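PDB 3E02: 3-keto-5-aminohexanoate cleavage protein from Burkholderia xenovorans LB400, which probably catalyses the zinc-dependent cleavage of a beta-keto acid, as 3-keto-5-aminohexanoate cleavage enzymes of its family do. Local coordinates for residues 119-124 and 138-143. Numbering follows the deposited sequence.
Sequences FNISQA and PYLAGT. With EDO (1,2-ethanediol), chain H.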
ATOM      1  N   PHE A 119      19.304   2.688  17.857  1.00 34.35           N
ATOM      2  CA  PHE A 119      19.934   1.519  17.213  1.00 34.21           C
ATOM      3  C   PHE A 119      20.212   0.563  18.369  1.00 34.21           C
ATOM      4  O   PHE A 119      21.293   0.578  18.946  1.00 36.35           O
ATOM      5  CB  PHE A 119      21.195   1.957  16.452  1.00 34.75           C
ATOM      6  CG  PHE A 119      21.606   1.005  15.366  1.00 34.78           C
ATOM      7  CD1 PHE A 119      21.961  -0.315  15.666  1.00 40.48           C
ATOM      8  CD2 PHE A 119      21.652   1.426  14.033  1.00 38.75           C
ATOM      9  CE1 PHE A 119      22.327  -1.212  14.648  1.00 41.92           C
ATOM     10  CE2 PHE A 119      22.021   0.541  13.007  1.00 39.64           C
ATOM     11  CZ  PHE A 119      22.363  -0.775  13.317  1.00 39.31           C
ATOM     12  N   ASN A 120      19.205  -0.248  18.689  1.00 34.17           N
ATOM     13  CA  ASN A 120      19.181  -1.113  19.858  1.00 33.67           C
ATOM     14  C   ASN A 120      19.443  -2.585  19.515  1.00 34.39           C
ATOM     15  O   ASN A 120      18.570  -3.271  18.977  1.00 34.06           O
ATOM     16  CB  ASN A 120      17.815  -0.937  20.559  1.00 33.49           C
ATOM     17  CG  ASN A 120      17.729  -1.632  21.926  1.00 35.14           C
ATOM     18  OD1 ASN A 120      18.663  -2.317  22.364  1.00 38.44           O
ATOM     19  ND2 ASN A 120      16.591  -1.450  22.606  1.00 32.27           N
ATOM     20  N   ILE A 121      20.648  -3.057  19.837  1.00 34.29           N
ATOM     21  CA  ILE A 121      21.035  -4.475  19.631  1.00 35.33           C
ATOM     22  C   ILE A 121      21.212  -5.211  20.974  1.00 36.62           C
ATOM     23  O   ILE A 121      21.772  -6.319  21.011  1.00 36.02           O
ATOM     24  CB  ILE A 121      22.298  -4.597  18.724  1.00 35.77           C
ATOM     25  CG1 ILE A 121      23.531  -3.906  19.348  1.00 35.10           C
ATOM     26  CG2 ILE A 121      21.976  -4.026  17.339  1.00 36.10           C
ATOM     27  CD1 ILE A 121      24.777  -4.056  18.544  1.00 35.36           C
ATOM     28  N   SER A 122      20.707  -4.610  22.061  1.00 36.60           N
ATOM     29  CA  SER A 122      20.849  -5.145  23.418  1.00 37.56           C
ATOM     30  C   SER A 122      20.192  -6.502  23.655  1.00 38.65           C
ATOM     31  O   SER A 122      20.679  -7.271  24.475  1.00 37.80           O
ATOM     32  CB  SER A 122      20.307  -4.141  24.441  1.00 37.88           C
ATOM     33  OG  SER A 122      18.893  -4.009  24.340  1.00 36.74           O
ATOM     34  N   GLN A 123      19.091  -6.783  22.954  1.00 39.72           N
ATOM     35  CA  GLN A 123      18.383  -8.069  23.078  1.00 41.69           C
ATOM     36  C   GLN A 123      19.254  -9.281  22.702  1.00 40.44           C
ATOM     37  O   GLN A 123      19.019 -10.372  23.200  1.00 39.42           O
ATOM     38  CB  GLN A 123      17.097  -8.069  22.237  1.00 42.30           C
ATOM     39  CG  GLN A 123      16.024  -7.092  22.759  1.00 48.14           C
ATOM     40  CD  GLN A 123      14.834  -6.946  21.810  1.00 48.66           C
ATOM     41  OE1 GLN A 123      15.000  -6.708  20.594  1.00 63.59           O
ATOM     42  NE2 GLN A 123      13.623  -7.064  22.361  1.00 63.09           N
ATOM     43  N   ALA A 124      20.234  -9.078  21.818  1.00 39.96           N
ATOM     44  CA  ALA A 124      21.190 -10.121  21.420  1.00 40.91           C
ATOM     45  C   ALA A 124      21.950 -10.712  22.616  1.00 40.14           C
ATOM     46  O   ALA A 124      22.226 -11.915  22.635  1.00 41.12           O
ATOM     47  CB  ALA A 124      22.173  -9.575  20.366  1.00 40.73           C
ATOM     48  N   PRO A 138      28.915  -5.031  27.660  1.00 35.35           N
ATOM     49  CA  PRO A 138      28.686  -3.581  27.817  1.00 35.86           C
ATOM     50  C   PRO A 138      28.357  -2.857  26.501  1.00 34.62           C
ATOM     51  O   PRO A 138      27.522  -1.959  26.501  1.00 34.45           O
ATOM     52  CB  PRO A 138      30.005  -3.075  28.409  1.00 36.21           C
ATOM     53  CG  PRO A 138      30.633  -4.240  29.003  1.00 37.57           C
ATOM     54  CD  PRO A 138      30.243  -5.408  28.191  1.00 36.91           C
ATOM     55  N   TYR A 139      28.992  -3.276  25.406  1.00 34.60           N
ATOM     56  CA  TYR A 139      28.727  -2.739  24.065  1.00 35.00           C
ATOM     57  C   TYR A 139      27.267  -2.953  23.670  1.00 34.24           C
ATOM     58  O   TYR A 139      26.579  -2.012  23.317  1.00 34.07           O
ATOM     59  CB  TYR A 139      29.653  -3.396  23.040  1.00 34.82           C
ATOM     60  CG  TYR A 139      29.490  -2.942  21.608  1.00 35.45           C
ATOM     61  CD1 TYR A 139      29.952  -1.686  21.193  1.00 36.93           C
ATOM     62  CD2 TYR A 139      28.920  -3.783  20.647  1.00 33.85           C
ATOM     63  CE1 TYR A 139      29.820  -1.276  19.854  1.00 38.15           C
ATOM     64  CE2 TYR A 139      28.790  -3.385  19.319  1.00 31.78           C
ATOM     65  CZ  TYR A 139      29.238  -2.134  18.927  1.00 37.55           C
ATOM     66  OH  TYR A 139      29.124  -1.755  17.615  1.00 38.48           O
ATOM     67  N   LEU A 140      26.801  -4.192  23.775  1.00 33.44           N
ATOM     68  CA  LEU A 140      25.416  -4.530  23.439  1.00 33.87           C
ATOM     69  C   LEU A 140      24.405  -3.843  24.375  1.00 33.91           C
ATOM     70  O   LEU A 140      23.437  -3.230  23.905  1.00 33.66           O
ATOM     71  CB  LEU A 140      25.215  -6.055  23.451  1.00 34.20           C
ATOM     72  CG  LEU A 140      26.057  -6.869  22.456  1.00 34.56           C
ATOM     73  CD1 LEU A 140      25.961  -8.373  22.777  1.00 33.55           C
ATOM     74  CD2 LEU A 140      25.706  -6.599  20.997  1.00 31.51           C
ATOM     75  N   ALA A 141      24.652  -3.932  25.682  1.00 35.51           N
ATOM     76  CA  ALA A 141      23.781  -3.322  26.714  1.00 35.32           C
ATOM     77  C   ALA A 141      23.677  -1.801  26.564  1.00 35.80           C
ATOM     78  O   ALA A 141      22.590  -1.237  26.674  1.00 37.00           O
ATOM     79  CB  ALA A 141      24.262  -3.702  28.115  1.00 36.12           C
ATOM     80  N   GLY A 142      24.801  -1.161  26.253  1.00 35.17           N
ATOM     81  CA  GLY A 142      24.868   0.277  26.037  1.00 35.46           C
ATOM     82  C   GLY A 142      24.030   0.792  24.874  1.00 35.42           C
ATOM     83  O   GLY A 142      23.731   1.990  24.828  1.00 35.21           O
ATOM     84  N   THR A 143      23.620  -0.093  23.952  1.00 34.94           N
ATOM     85  CA  THR A 143      22.793   0.311  22.817  1.00 35.94           C
ATOM     86  C   THR A 143      21.339   0.638  23.184  1.00 36.48           C
ATOM     87  O   THR A 143      20.642   1.246  22.361  1.00 36.94           O
ATOM     88  CB  THR A 143      22.905  -0.614  21.606  1.00 35.43           C
ATOM     89  OG1 THR A 143      22.318  -1.890  21.880  1.00 34.35           O
ATOM     90  CG2 THR A 143      24.380  -0.738  21.157  1.00 35.25           C
TER
HETATM   91  C1  EDO H 317      27.654   0.877  22.277  1.00 36.50           C
HETATM   92  O1  EDO H 317      27.149   0.502  23.567  1.00 27.48           O
HETATM   93  C2  EDO H 317      27.438   2.353  21.940  1.00 39.77           C
HETATM   94  O2  EDO H 317      26.951   3.129  23.046  1.00 45.13           O
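The ring of Tyr-139 meets Ile-121 obliquely: CD1 of Ile-121 lies 4.1 Å from CE2 of Tyr-139. A bound ethanediol, probably from the crystallisation liquor, also approaches obliquely and from the same side of the ring plane, near CD1 and CE1, with its C1 3.6 Å from CD1 of Tyr-139. Its O1 donates a hydrogen bond to the backbone O of Tyr-139. The phenol OH is held elsewhere in the chain, by the backbone of Ser-17 and Leu-91. The second flat group is the amide of Asn-120. Its OD1 takes two bonds from Ser-122. The hydroxyl OG of Ser-122 donates in the carbonyl plane, on a lone pair, at 2.6 Å from OD1 of Asn-120. The backbone N-H of Ser-122 comes in tilted 23° from that plane and closes an Asx turn. Phe-152 of a second subunit packs against Asn-120.

Ile-121 reaches the helix through CD1, which also touches CD2 of Leu-140 at 3.7 Å. The two side chains cross at about a right angle. CG1 of Ile-121 packs on CG2 of Thr-143.

Thr-143 is the polar link. Its OG1 sits between its own backbone N and carbonyl carbon (chi1 69°). There it accepts from N of Ile-121 at 2.9 Å, with a bent N-H...O angle of 146°. The same OG1 donates to O of Leu-140 at 2.7 Å, in the carbonyl plane. The backbone N of Thr-143 binds that oxygen too. One buried hydroxyl thus links the backbone N of Ile-121 in the loop to the carbonyl of Leu-140 in helix 136-142.

The contact joins the loop after strand 117-118 to helix 136-142 within the long connection from barrel strand 109-113 to helix 152-163. Phe-119 lies about 8 Å from the zinc ion, side chain to metal. This places the connection beside the zinc site of a TIM barrel.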